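Local coordinates for protein endonuclease V (Homo sapiens, PDB 6OZE) that probably cleaves RNA next to inosine in a metal-ion-dependent hydrolysis, as an inosine-specific endoribonuclease of the RNase H-like clan, at residues Val143-Lys148 with Arg197-Ser202; Gln151-Ala156 with Gly179-Val184; Asp173-Leu178 with Gly186-Ser191. The protein carries 4 engineered substitutions. All coordinates share one frame; numbering follows the deposited sequence.

Contact 1 (Val143-Lys148 with Arg197-Ser202); sequences VGVAKK and RPLYIS
Tyr200 lies beside Ala146 in the antiparallel pairing of strands 142-146 and 199-205, inside the RNase H-like sheet. Its CB is 4.2 Å from Ala146 CB, a methyl small enough to sit next to a tyrosine. CG stands anti to the carbonyl carbon (chi1 -61°), which sets it toward the residues that follow strand 142-146. There CD2 comes to 3.4 Å from Lys148 C, and CE2 also meets Lys148 CA. At the tip, OH is hydrogen-bonded to His161 of helix 159-167. An alanine here would probably leave His161 without this bond and without the ring it meets, and open a gap beside Lys148. The face with Val145 and Ile201 is aliphatic: Val145 CG1 touches Ile201 CD1 at 4.0 Å. Beyond the paired residues, Arg197 NH1 donates to Lys147 O (3.0 Å), from above the carbonyl plane though close to the guanidinium's own plane, while NE adds a weak bond. The extended Lys147 side chain leaves this pairing to form a salt bridge with Asp118. Backbone bonds such as Tyr200 N to Ala146 O (2.7 Å) satisfy the buried peptide groups, and arginine takes over for the carbonyl where strand pairing stops.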
ATOM      1  N   VAL A 143      -4.394  -3.242  -0.864  1.00 20.27           N
ATOM      2  CA  VAL A 143      -4.871  -2.032  -0.203  1.00 21.75           C
ATOM      3  C   VAL A 143      -3.725  -1.031  -0.164  1.00 21.18           C
ATOM      4  O   VAL A 143      -2.606  -1.376   0.250  1.00 19.97           O
ATOM      5  CB  VAL A 143      -5.320  -2.354   1.228  1.00 20.98           C
ATOM      6  CG1 VAL A 143      -5.733  -1.068   1.967  1.00 23.03           C
ATOM      7  CG2 VAL A 143      -6.446  -3.368   1.200  1.00 25.50           C
ATOM      8  N   GLY A 144      -4.006   0.206  -0.563  1.00 20.88           N
ATOM      9  CA  GLY A 144      -3.040   1.274  -0.402  1.00 22.43           C
ATOM     10  C   GLY A 144      -3.141   1.887   0.980  1.00 24.05           C
ATOM     11  O   GLY A 144      -4.220   2.330   1.395  1.00 23.78           O
ATOM     12  N   VAL A 145      -2.042   1.879   1.728  1.00 21.97           N
ATOM     13  CA  VAL A 145      -1.969   2.467   3.062  1.00 23.07           C
ATOM     14  C   VAL A 145      -0.938   3.578   2.987  1.00 29.05           C
ATOM     15  O   VAL A 145       0.269   3.310   2.916  1.00 29.15           O
ATOM     16  CB  VAL A 145      -1.564   1.432   4.125  1.00 22.16           C
ATOM     17  CG1 VAL A 145      -1.492   2.076   5.514  1.00 25.68           C
ATOM     18  CG2 VAL A 145      -2.510   0.238   4.093  1.00 26.83           C
ATOM     19  N   ALA A 146      -1.399   4.823   3.008  1.00 24.12           N
ATOM     20  CA  ALA A 146      -0.521   5.974   2.903  1.00 27.89           C
ATOM     21  C   ALA A 146      -0.469   6.721   4.228  1.00 37.03           C
ATOM     22  O   ALA A 146      -1.468   6.822   4.952  1.00 34.26           O
ATOM     23  CB  ALA A 146      -0.948   6.911   1.771  1.00 31.39           C
ATOM     24  N   LYS A 147       0.709   7.238   4.543  1.00 34.02           N
ATOM     25  CA  LYS A 147       0.938   7.979   5.774  1.00 34.50           C
ATOM     26  C   LYS A 147       0.697   9.472   5.618  1.00 37.38           C
ATOM     27  O   LYS A 147       0.622  10.180   6.629  1.00 47.02           O
ATOM     28  CB  LYS A 147       2.355   7.696   6.290  1.00 41.51           C
ATOM     29  CG  LYS A 147       2.570   6.217   6.626  1.00 46.48           C
ATOM     30  CD  LYS A 147       4.023   5.766   6.518  1.00 53.15           C
ATOM     31  CE  LYS A 147       4.128   4.250   6.695  1.00 53.74           C
ATOM     32  NZ  LYS A 147       5.493   3.723   6.412  1.00 60.57           N
ATOM     33  N   LYS A 148       0.546   9.964   4.389  1.00 41.52           N
ATOM     34  CA  LYS A 148       0.231  11.364   4.143  1.00 44.87           C
ATOM     35  C   LYS A 148      -0.778  11.476   3.008  1.00 45.69           C
ATOM     36  O   LYS A 148      -0.905  10.583   2.165  1.00 43.20           O
ATOM     37  CB  LYS A 148       1.484  12.201   3.839  1.00 50.96           C
ATOM     38  CG  LYS A 148       2.267  11.756   2.623  1.00 60.15           C
ATOM     39  CD  LYS A 148       3.443  12.695   2.367  1.00 75.96           C
ATOM     40  CE  LYS A 148       4.464  12.079   1.419  1.00 83.42           C
ATOM     41  NZ  LYS A 148       3.879  11.735   0.094  1.00 88.07           N
ATOM     42  N   ARG A 197      -2.872  11.448  14.104  1.00 35.92           N
ATOM     43  CA  ARG A 197      -2.623  11.553  12.668  1.00 37.42           C
ATOM     44  C   ARG A 197      -3.160  10.313  11.959  1.00 31.09           C
ATOM     45  O   ARG A 197      -2.736   9.198  12.279  1.00 30.83           O
ATOM     46  CB  ARG A 197      -1.129  11.691  12.417  1.00 48.14           C
ATOM     47  CG  ARG A 197      -0.757  11.996  10.975  1.00 59.33           C
ATOM     48  CD  ARG A 197       0.750  12.166  10.819  1.00 70.01           C
ATOM     49  NE  ARG A 197       1.281  11.423   9.677  1.00 76.59           N
ATOM     50  CZ  ARG A 197       2.575  11.204   9.462  1.00 84.74           C
ATOM     51  NH1 ARG A 197       2.968  10.517   8.398  1.00 86.53           N
ATOM     52  NH2 ARG A 197       3.480  11.667  10.314  1.00 88.97           N
ATOM     53  N   PRO A 198      -4.086  10.453  11.021  1.00 28.20           N
ATOM     54  CA  PRO A 198      -4.713   9.278  10.414  1.00 23.39           C
ATOM     55  C   PRO A 198      -3.830   8.661   9.338  1.00 24.11           C
ATOM     56  O   PRO A 198      -2.836   9.239   8.881  1.00 27.51           O
ATOM     57  CB  PRO A 198      -5.990   9.845   9.785  1.00 31.11           C
ATOM     58  CG  PRO A 198      -5.643  11.260   9.466  1.00 35.58           C
ATOM     59  CD  PRO A 198      -4.679  11.716  10.540  1.00 32.95           C
ATOM     60  N   LEU A 199      -4.204   7.448   8.946  1.00 23.64           N
ATOM     61  CA  LEU A 199      -3.693   6.859   7.723  1.00 20.87           C
ATOM     62  C   LEU A 199      -4.665   7.152   6.592  1.00 23.13           C
ATOM     63  O   LEU A 199      -5.854   7.379   6.810  1.00 24.63           O
ATOM     64  CB  LEU A 199      -3.597   5.345   7.872  1.00 23.76           C
ATOM     65  CG  LEU A 199      -2.949   4.785   9.126  1.00 31.91           C
ATOM     66  CD1 LEU A 199      -3.101   3.268   9.119  1.00 32.95           C
ATOM     67  CD2 LEU A 199      -1.487   5.166   9.171  1.00 32.70           C
ATOM     68  N   TYR A 200      -4.157   7.154   5.369  1.00 22.01           N
ATOM     69  CA  TYR A 200      -4.996   7.414   4.203  1.00 23.13           C
ATOM     70  C   TYR A 200      -5.088   6.122   3.403  1.00 24.24           C
ATOM     71  O   TYR A 200      -4.087   5.649   2.833  1.00 24.17           O
ATOM     72  CB  TYR A 200      -4.458   8.590   3.391  1.00 23.63           C
ATOM     73  CG  TYR A 200      -4.446   9.836   4.225  1.00 24.34           C
ATOM     74  CD1 TYR A 200      -5.595  10.611   4.361  1.00 28.93           C
ATOM     75  CD2 TYR A 200      -3.326  10.206   4.954  1.00 30.18           C
ATOM     76  CE1 TYR A 200      -5.609  11.735   5.149  1.00 31.82           C
ATOM     77  CE2 TYR A 200      -3.333  11.334   5.746  1.00 32.31           C
ATOM     78  CZ  TYR A 200      -4.481  12.098   5.845  1.00 33.26           C
ATOM     79  OH  TYR A 200      -4.500  13.223   6.634  1.00 34.34           O
ATOM     80  N   ILE A 201      -6.282   5.543   3.372  1.00 22.83           N
ATOM     81  CA  ILE A 201      -6.510   4.207   2.835  1.00 21.30           C
ATOM     82  C   ILE A 201      -7.224   4.331   1.499  1.00 22.37           C
ATOM     83  O   ILE A 201      -8.185   5.094   1.373  1.00 24.21           O
ATOM     84  CB  ILE A 201      -7.376   3.381   3.805  1.00 25.51           C
ATOM     85  CG1 ILE A 201      -6.792   3.413   5.229  1.00 25.47           C
ATOM     86  CG2 ILE A 201      -7.561   1.949   3.264  1.00 23.38           C
ATOM     87  CD1 ILE A 201      -5.353   2.990   5.316  1.00 27.84           C
ATOM     88  N   SER A 202      -6.770   3.562   0.502  1.00 21.09           N
ATOM     89  CA  SER A 202      -7.502   3.529  -0.754  1.00 24.60           C
ATOM     90  C   SER A 202      -7.418   2.135  -1.352  1.00 23.56           C
ATOM     91  O   SER A 202      -6.547   1.334  -0.993  1.00 24.52           O
ATOM     92  CB  SER A 202      -7.013   4.608  -1.719  1.00 26.04           C
ATOM     93  OG  SER A 202      -5.636   4.398  -2.032  1.00 28.53           O
TER

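Contact 2 (Gln151-Ala156 with Gly179-Val184); sequences QVDGLA and GDSGTV. Unlike the reference sequence in segment 151-156: Ala156 (reference Glu).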
ATOM      1  N   GLN A 151      -2.602  15.178  -2.536  1.00 56.68           N
ATOM      2  CA  GLN A 151      -3.586  16.218  -2.846  1.00 58.53           C
ATOM      3  C   GLN A 151      -3.931  16.191  -4.335  1.00 52.94           C
ATOM      4  O   GLN A 151      -3.465  17.004  -5.135  1.00 60.83           O
ATOM      5  CB  GLN A 151      -3.094  17.581  -2.375  1.00 69.57           C
ATOM      6  CG  GLN A 151      -3.024  17.701  -0.855  1.00 64.30           C
ATOM      7  CD  GLN A 151      -2.613  19.086  -0.384  1.00 68.76           C
ATOM      8  OE1 GLN A 151      -2.922  19.490   0.738  1.00 53.72           O
ATOM      9  NE2 GLN A 151      -1.908  19.818  -1.241  1.00 76.99           N
ATOM     10  N   VAL A 152      -4.796  15.240  -4.702  1.00 49.47           N
ATOM     11  CA  VAL A 152      -5.217  15.027  -6.080  1.00 50.15           C
ATOM     12  C   VAL A 152      -6.739  15.070  -6.169  1.00 54.96           C
ATOM     13  O   VAL A 152      -7.450  14.857  -5.184  1.00 53.80           O
ATOM     14  CB  VAL A 152      -4.682  13.701  -6.658  1.00 60.86           C
ATOM     15  CG1 VAL A 152      -3.158  13.713  -6.712  1.00 62.11           C
ATOM     16  CG2 VAL A 152      -5.188  12.530  -5.839  1.00 51.60           C
ATOM     17  N   ASP A 153      -7.232  15.340  -7.383  1.00 60.75           N
ATOM     18  CA  ASP A 153      -8.671  15.440  -7.655  1.00 62.84           C
ATOM     19  C   ASP A 153      -9.363  16.383  -6.671  1.00 54.91           C
ATOM     20  O   ASP A 153     -10.429  16.084  -6.128  1.00 56.44           O
ATOM     21  CB  ASP A 153      -9.351  14.066  -7.703  1.00 62.05           C
ATOM     22  CG  ASP A 153     -10.779  14.128  -8.250  1.00 72.23           C
ATOM     23  OD1 ASP A 153     -11.156  15.166  -8.835  1.00 77.05           O
ATOM     24  OD2 ASP A 153     -11.528  13.141  -8.088  1.00 68.30           O
ATOM     25  N   GLY A 154      -8.738  17.529  -6.424  1.00 61.73           N
ATOM     26  CA  GLY A 154      -9.314  18.519  -5.540  1.00 61.29           C
ATOM     27  C   GLY A 154      -9.214  18.218  -4.061  1.00 56.33           C
ATOM     28  O   GLY A 154      -9.744  18.994  -3.257  1.00 57.63           O
ATOM     29  N   LEU A 155      -8.572  17.119  -3.669  1.00 48.18           N
ATOM     30  CA  LEU A 155      -8.335  16.865  -2.255  1.00 40.03           C
ATOM     31  C   LEU A 155      -7.248  17.791  -1.733  1.00 46.78           C
ATOM     32  O   LEU A 155      -6.255  18.055  -2.410  1.00 44.53           O
ATOM     33  CB  LEU A 155      -7.896  15.419  -2.042  1.00 41.12           C
ATOM     34  CG  LEU A 155      -8.969  14.338  -2.010  1.00 48.15           C
ATOM     35  CD1 LEU A 155      -8.312  12.975  -1.931  1.00 54.49           C
ATOM     36  CD2 LEU A 155      -9.893  14.552  -0.824  1.00 47.03           C
ATOM     37  N   ALA A 156      -7.426  18.283  -0.512  1.00 41.17           N
ATOM     38  CA  ALA A 156      -6.456  19.207   0.054  1.00 45.05           C
ATOM     39  C   ALA A 156      -6.470  19.074   1.566  1.00 45.70           C
ATOM     40  O   ALA A 156      -7.520  18.830   2.166  1.00 40.70           O
ATOM     41  CB  ALA A 156      -6.763  20.656  -0.349  1.00 49.19           C
ATOM     42  N   GLY A 179     -13.340  13.182  -3.925  1.00 37.34           N
ATOM     43  CA  GLY A 179     -12.775  13.967  -5.004  1.00 40.39           C
ATOM     44  C   GLY A 179     -13.685  15.130  -5.346  1.00 64.66           C
ATOM     45  O   GLY A 179     -14.892  15.086  -5.102  1.00 64.81           O
ATOM     46  N   ASP A 180     -13.092  16.190  -5.906  1.00 61.17           N
ATOM     47  CA  ASP A 180     -13.863  17.397  -6.195  1.00 78.66           C
ATOM     48  C   ASP A 180     -15.171  17.084  -6.912  1.00 93.86           C
ATOM     49  O   ASP A 180     -16.163  17.794  -6.731  1.00104.16           O
ATOM     50  CB  ASP A 180     -13.025  18.393  -7.004  1.00 75.97           C
ATOM     51  CG  ASP A 180     -12.467  19.521  -6.149  1.00 77.84           C
ATOM     52  OD1 ASP A 180     -12.713  19.527  -4.923  1.00 76.94           O
ATOM     53  OD2 ASP A 180     -11.779  20.404  -6.704  1.00 84.37           O
ATOM     54  N   SER A 181     -15.209  15.991  -7.674  1.00 93.28           N
ATOM     55  CA  SER A 181     -16.355  15.662  -8.513  1.00 95.84           C
ATOM     56  C   SER A 181     -17.424  14.837  -7.805  1.00 97.65           C
ATOM     57  O   SER A 181     -18.610  14.980  -8.123  1.00106.72           O
ATOM     58  CB  SER A 181     -15.880  14.891  -9.744  1.00 92.91           C
ATOM     59  OG  SER A 181     -15.137  13.750  -9.352  1.00 85.61           O
ATOM     60  N   GLY A 182     -17.050  13.965  -6.873  1.00 90.60           N
ATOM     61  CA  GLY A 182     -18.045  13.130  -6.225  1.00 85.73           C
ATOM     62  C   GLY A 182     -17.637  11.675  -6.114  1.00 82.68           C
ATOM     63  O   GLY A 182     -18.379  10.851  -5.571  1.00 85.29           O
ATOM     64  N   THR A 183     -16.456  11.348  -6.628  1.00 67.94           N
ATOM     65  CA  THR A 183     -15.880  10.024  -6.440  1.00 61.34           C
ATOM     66  C   THR A 183     -15.174  10.005  -5.095  1.00 43.99           C
ATOM     67  O   THR A 183     -14.285  10.825  -4.853  1.00 50.12           O
ATOM     68  CB  THR A 183     -14.856   9.753  -7.541  1.00 69.32           C
ATOM     69  OG1 THR A 183     -15.138  10.575  -8.680  1.00 74.15           O
ATOM     70  CG2 THR A 183     -14.893   8.289  -7.955  1.00 72.56           C
ATOM     71  N   VAL A 184     -15.570   9.099  -4.206  1.00 53.30           N
ATOM     72  CA  VAL A 184     -14.807   8.913  -2.978  1.00 46.61           C
ATOM     73  C   VAL A 184     -13.546   8.134  -3.329  1.00 45.29           C
ATOM     74  O   VAL A 184     -13.613   7.026  -3.868  1.00 46.85           O
ATOM     75  CB  VAL A 184     -15.621   8.213  -1.881  1.00 48.99           C
ATOM     76  CG1 VAL A 184     -14.731   7.968  -0.669  1.00 48.15           C
ATOM     77  CG2 VAL A 184     -16.810   9.062  -1.473  1.00 52.38           C
TER
HETATM   78  O   HOH W   1     -10.737  21.303  -4.231  1.00 49.13           O
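Asp153 and Asp180 bring two surface loops together through one direct hydrogen bond, from Asp180 N to Asp153 O (2.7 Å, with an N-H...O angle of 167°). The backbone supplies this link, and Gly179 CA adds a C-H...O contact to the same oxygen. Each loop is shaped by its own turn. Val152 to Leu155 form a type I' beta turn, whose positive phi angles suit Gly154, and Gly179 to Gly182 form a type I turn.

Close packing also explains the glycines at Gly154 and Gly179. Asp180 OD2 lies 3.3 Å from Gly154 CA, where a side chain on Gly154 would collide with the carboxylate. Asp153 CG is anti to the backbone N (chi1 -169°), and from there OD2 reaches 3.4 Å from Gly179 CA, again a place for a residue without CB.

The remaining polar contacts are mediated or local. A water lies 2.7 Å from both Gly154 O and Asp180 OD1, placed to donate to them though it cannot serve every acceptor in reach. Within the second loop, Ser181 OG and Thr183 OG1 share a weak hydrogen bond.

The two carboxylates run past one another, pointing opposite ways, their planes 72° apart, with Asp153 OD1 5.7 Å from Asp180 OD2. Their like charges would probably repel, which leaves the backbone hydrogen bond and the water to join these exposed loops.

Contact 3 (Asp173-Leu178 with Gly186-Ser191); sequences DSFPLL and GMALRS
Phe175 lays one face of its ring over the methyl group of Ala188, whose CB is 3.6 Å from the ring centroid in a CH-pi contact. The two residues form a hydrogen-bonded pair of a beta hairpin, strands 174-178 and 184-189, at the edge of the RNase H-like sheet. Phe175 CG sits between the backbone N and the carbonyl carbon (chi1 63°), which starts it off toward the neighbouring strand. The methyl lies offset toward the rim, nearest CZ at 3.4 Å; alanine offers the aromatic face a small apolar group. His161 and Ile165 of helix 159-167 also pack against the phenylalanine, and Leu177 CD2 comes near the Ala188 methyl from the same face of the hairpin.

On the face with Ser174 and Pro176, Met187 folds back toward the edge strand. Its chain is bent at chi2 (-82°) and at chi3, and in this conformer, one of two deposited, SD comes to 3.5 Å from Pro176 CA while CE meets Ser174 OG. A flexible, unbranched thioether suits this place, since it can curl against CA and CB of Pro176. Proline has no N-H to donate, but it stands at a non-hydrogen-bonded pair, where the ladder asks for none.

Phe175 and Ala188 exchange two backbone bonds, and Leu177 N donates to Gly186 O. Near the other end, Asp173 OD2 is held by the backbone N-H groups of Gln169 and Thr170, while Arg190 N donates to Asp173 O at 2.8 Å, nearly along the C=O axis.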
ATOM      1  N   ASP A 173     -12.097   4.746  13.806  1.00 28.36           N
ATOM      2  CA  ASP A 173     -12.865   5.888  13.326  1.00 25.71           C
ATOM      3  C   ASP A 173     -12.300   6.327  11.984  1.00 23.99           C
ATOM      4  O   ASP A 173     -11.083   6.331  11.778  1.00 23.40           O
ATOM      5  CB  ASP A 173     -12.772   7.066  14.298  1.00 25.47           C
ATOM      6  CG  ASP A 173     -13.546   6.842  15.580  1.00 32.70           C
ATOM      7  OD1 ASP A 173     -14.225   5.802  15.720  1.00 31.53           O
ATOM      8  OD2 ASP A 173     -13.470   7.722  16.455  1.00 32.54           O
ATOM      9  N   SER A 174     -13.187   6.714  11.072  1.00 25.61           N
ATOM     10  CA  SER A 174     -12.752   7.015   9.713  1.00 24.34           C
ATOM     11  C   SER A 174     -13.696   8.027   9.082  1.00 25.04           C
ATOM     12  O   SER A 174     -14.849   8.171   9.503  1.00 26.16           O
ATOM     13  CB  SER A 174     -12.699   5.746   8.850  1.00 29.40           C
ATOM     14  OG  SER A 174     -13.991   5.166   8.742  1.00 35.07           O
ATOM     15  N   PHE A 175     -13.187   8.751   8.079  1.00 21.40           N
ATOM     16  CA  PHE A 175     -14.031   9.651   7.303  1.00 23.52           C
ATOM     17  C   PHE A 175     -13.646   9.589   5.831  1.00 21.31           C
ATOM     18  O   PHE A 175     -12.497   9.279   5.505  1.00 22.88           O
ATOM     19  CB  PHE A 175     -14.013  11.109   7.816  1.00 23.17           C
ATOM     20  CG  PHE A 175     -12.669  11.812   7.752  1.00 25.39           C
ATOM     21  CD1 PHE A 175     -12.230  12.417   6.577  1.00 26.14           C
ATOM     22  CD2 PHE A 175     -11.890  11.954   8.891  1.00 22.87           C
ATOM     23  CE1 PHE A 175     -11.044  13.126   6.540  1.00 24.39           C
ATOM     24  CE2 PHE A 175     -10.684  12.650   8.854  1.00 24.01           C
ATOM     25  CZ  PHE A 175     -10.261  13.228   7.674  1.00 24.84           C
ATOM     26  N   PRO A 176     -14.589   9.840   4.925  1.00 22.40           N
ATOM     27  CA  PRO A 176     -14.308   9.668   3.496  1.00 26.56           C
ATOM     28  C   PRO A 176     -13.567  10.846   2.883  1.00 25.87           C
ATOM     29  O   PRO A 176     -13.687  11.991   3.323  1.00 27.23           O
ATOM     30  CB  PRO A 176     -15.707   9.525   2.883  1.00 29.50           C
ATOM     31  CG  PRO A 176     -16.592  10.331   3.802  1.00 30.76           C
ATOM     32  CD  PRO A 176     -16.014  10.130   5.186  1.00 24.69           C
ATOM     33  N   LEU A 177     -12.773  10.533   1.842  1.00 25.81           N
ATOM     34  CA  LEU A 177     -12.054  11.533   1.061  1.00 29.23           C
ATOM     35  C   LEU A 177     -12.726  11.621  -0.301  1.00 32.88           C
ATOM     36  O   LEU A 177     -12.614  10.702  -1.119  1.00 36.13           O
ATOM     37  CB  LEU A 177     -10.583  11.132   0.929  1.00 26.55           C
ATOM     38  CG  LEU A 177      -9.930  10.870   2.290  1.00 28.19           C
ATOM     39  CD1 LEU A 177      -8.575  10.185   2.106  1.00 30.51           C
ATOM     40  CD2 LEU A 177      -9.772  12.160   3.068  1.00 31.46           C
ATOM     41  N   LEU A 178     -13.431  12.720  -0.529  1.00 36.92           N
ATOM     42  CA  LEU A 178     -14.272  12.907  -1.699  1.00 41.96           C
ATOM     43  C   LEU A 178     -13.497  13.726  -2.721  1.00 43.25           C
ATOM     44  O   LEU A 178     -13.035  14.830  -2.411  1.00 43.99           O
ATOM     45  CB  LEU A 178     -15.534  13.661  -1.280  1.00 51.20           C
ATOM     46  CG  LEU A 178     -16.838  13.546  -2.067  1.00 69.45           C
ATOM     47  CD1 LEU A 178     -17.123  14.815  -2.865  1.00 79.19           C
ATOM     48  CD2 LEU A 178     -16.802  12.330  -2.960  1.00 75.44           C
ATOM     49  N   GLY A 186     -10.852   7.549  -1.125  1.00 28.58           N
ATOM     50  CA  GLY A 186     -10.246   6.817  -0.033  1.00 26.14           C
ATOM     51  C   GLY A 186     -10.886   7.226   1.270  1.00 25.75           C
ATOM     52  O   GLY A 186     -11.914   7.909   1.290  1.00 27.63           O
ATOM     53  N   MET A 187     -10.272   6.784   2.363  1.00 24.28           N
ATOM     54  CA  MET A 187     -10.745   7.098   3.700  0.53 22.61           C
ATOM     55  C   MET A 187      -9.566   7.482   4.577  1.00 25.13           C
ATOM     56  O   MET A 187      -8.490   6.890   4.466  1.00 23.64           O
ATOM     57  CB  MET A 187     -11.429   5.877   4.327  0.53 27.44           C
ATOM     58  CG  MET A 187     -12.548   5.290   3.489  0.53 30.06           C
ATOM     59  SD  MET A 187     -14.069   6.203   3.724  0.53 33.03           S
ATOM     60  CE  MET A 187     -14.037   6.200   5.496  0.53 22.37           C
ATOM     61  N   ALA A 188      -9.768   8.455   5.453  1.00 23.65           N
ATOM     62  CA  ALA A 188      -8.807   8.729   6.506  1.00 22.07           C
ATOM     63  C   ALA A 188      -9.209   7.856   7.682  1.00 21.26           C
ATOM     64  O   ALA A 188     -10.388   7.824   8.056  1.00 24.51           O
ATOM     65  CB  ALA A 188      -8.839  10.207   6.907  1.00 24.26           C
ATOM     66  N   LEU A 189      -8.248   7.149   8.256  1.00 22.78           N
ATOM     67  CA  LEU A 189      -8.534   6.180   9.300  1.00 21.25           C
ATOM     68  C   LEU A 189      -7.660   6.468  10.503  1.00 22.27           C
ATOM     69  O   LEU A 189      -6.438   6.557  10.384  1.00 24.27           O
ATOM     70  CB  LEU A 189      -8.207   4.766   8.799  1.00 23.30           C
ATOM     71  CG  LEU A 189      -8.136   3.681   9.880  1.00 22.71           C
ATOM     72  CD1 LEU A 189      -9.507   3.443  10.499  1.00 25.46           C
ATOM     73  CD2 LEU A 189      -7.544   2.391   9.293  1.00 24.34           C
ATOM     74  N   ARG A 190      -8.288   6.634  11.665  1.00 20.81           N
ATOM     75  CA  ARG A 190      -7.522   6.636  12.903  0.83 22.13           C
ATOM     76  C   ARG A 190      -7.201   5.187  13.244  1.00 23.47           C
ATOM     77  O   ARG A 190      -8.093   4.372  13.486  1.00 24.86           O
ATOM     78  CB  ARG A 190      -8.284   7.323  14.032  0.83 22.55           C
ATOM     79  CG  ARG A 190      -7.482   7.322  15.322  0.83 23.68           C
ATOM     80  CD  ARG A 190      -8.019   8.375  16.280  0.83 28.13           C
ATOM     81  NE  ARG A 190      -7.252   8.455  17.516  0.83 31.63           N
ATOM     82  CZ  ARG A 190      -7.280   9.506  18.334  0.83 38.37           C
ATOM     83  NH1 ARG A 190      -8.022  10.565  18.029  0.83 33.28           N
ATOM     84  NH2 ARG A 190      -6.560   9.508  19.449  0.83 40.75           N
ATOM     85  N   SER A 191      -5.919   4.842  13.218  1.00 23.95           N
ATOM     86  CA  SER A 191      -5.528   3.456  13.403  1.00 23.17           C
ATOM     87  C   SER A 191      -5.129   3.114  14.832  1.00 23.67           C
ATOM     88  O   SER A 191      -4.840   1.952  15.112  1.00 27.12           O
ATOM     89  CB  SER A 191      -4.386   3.124  12.449  1.00 27.05           C
ATOM     90  OG  SER A 191      -3.322   4.029  12.666  1.00 29.51           O
TER

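In the fold
Contacts 1 and 3 are successive steps across one mixed sheet, their centres 8 Å apart. Strand 199-205 lies between strands 142-146 and 184-189, and Leu199 N to Leu189 O and Ile201 N to Met187 O, each 2.8 Å, are probable hydrogen bonds joining strand 199-205 to strand 184-189. Contact 2 lies at the surface, its centre about 14 Å from that of contact 3 and about 15 Å from that of contact 1. It ties the loop following strand 142-146 to the turn of the hairpin, and Leu155 CD2 packs 3.5 Å from Leu178 O. A bound sodium ion lies about 4 Å from the Arg190 side chain, and the Pro198 side chain is about 10 Å from a sodium ion.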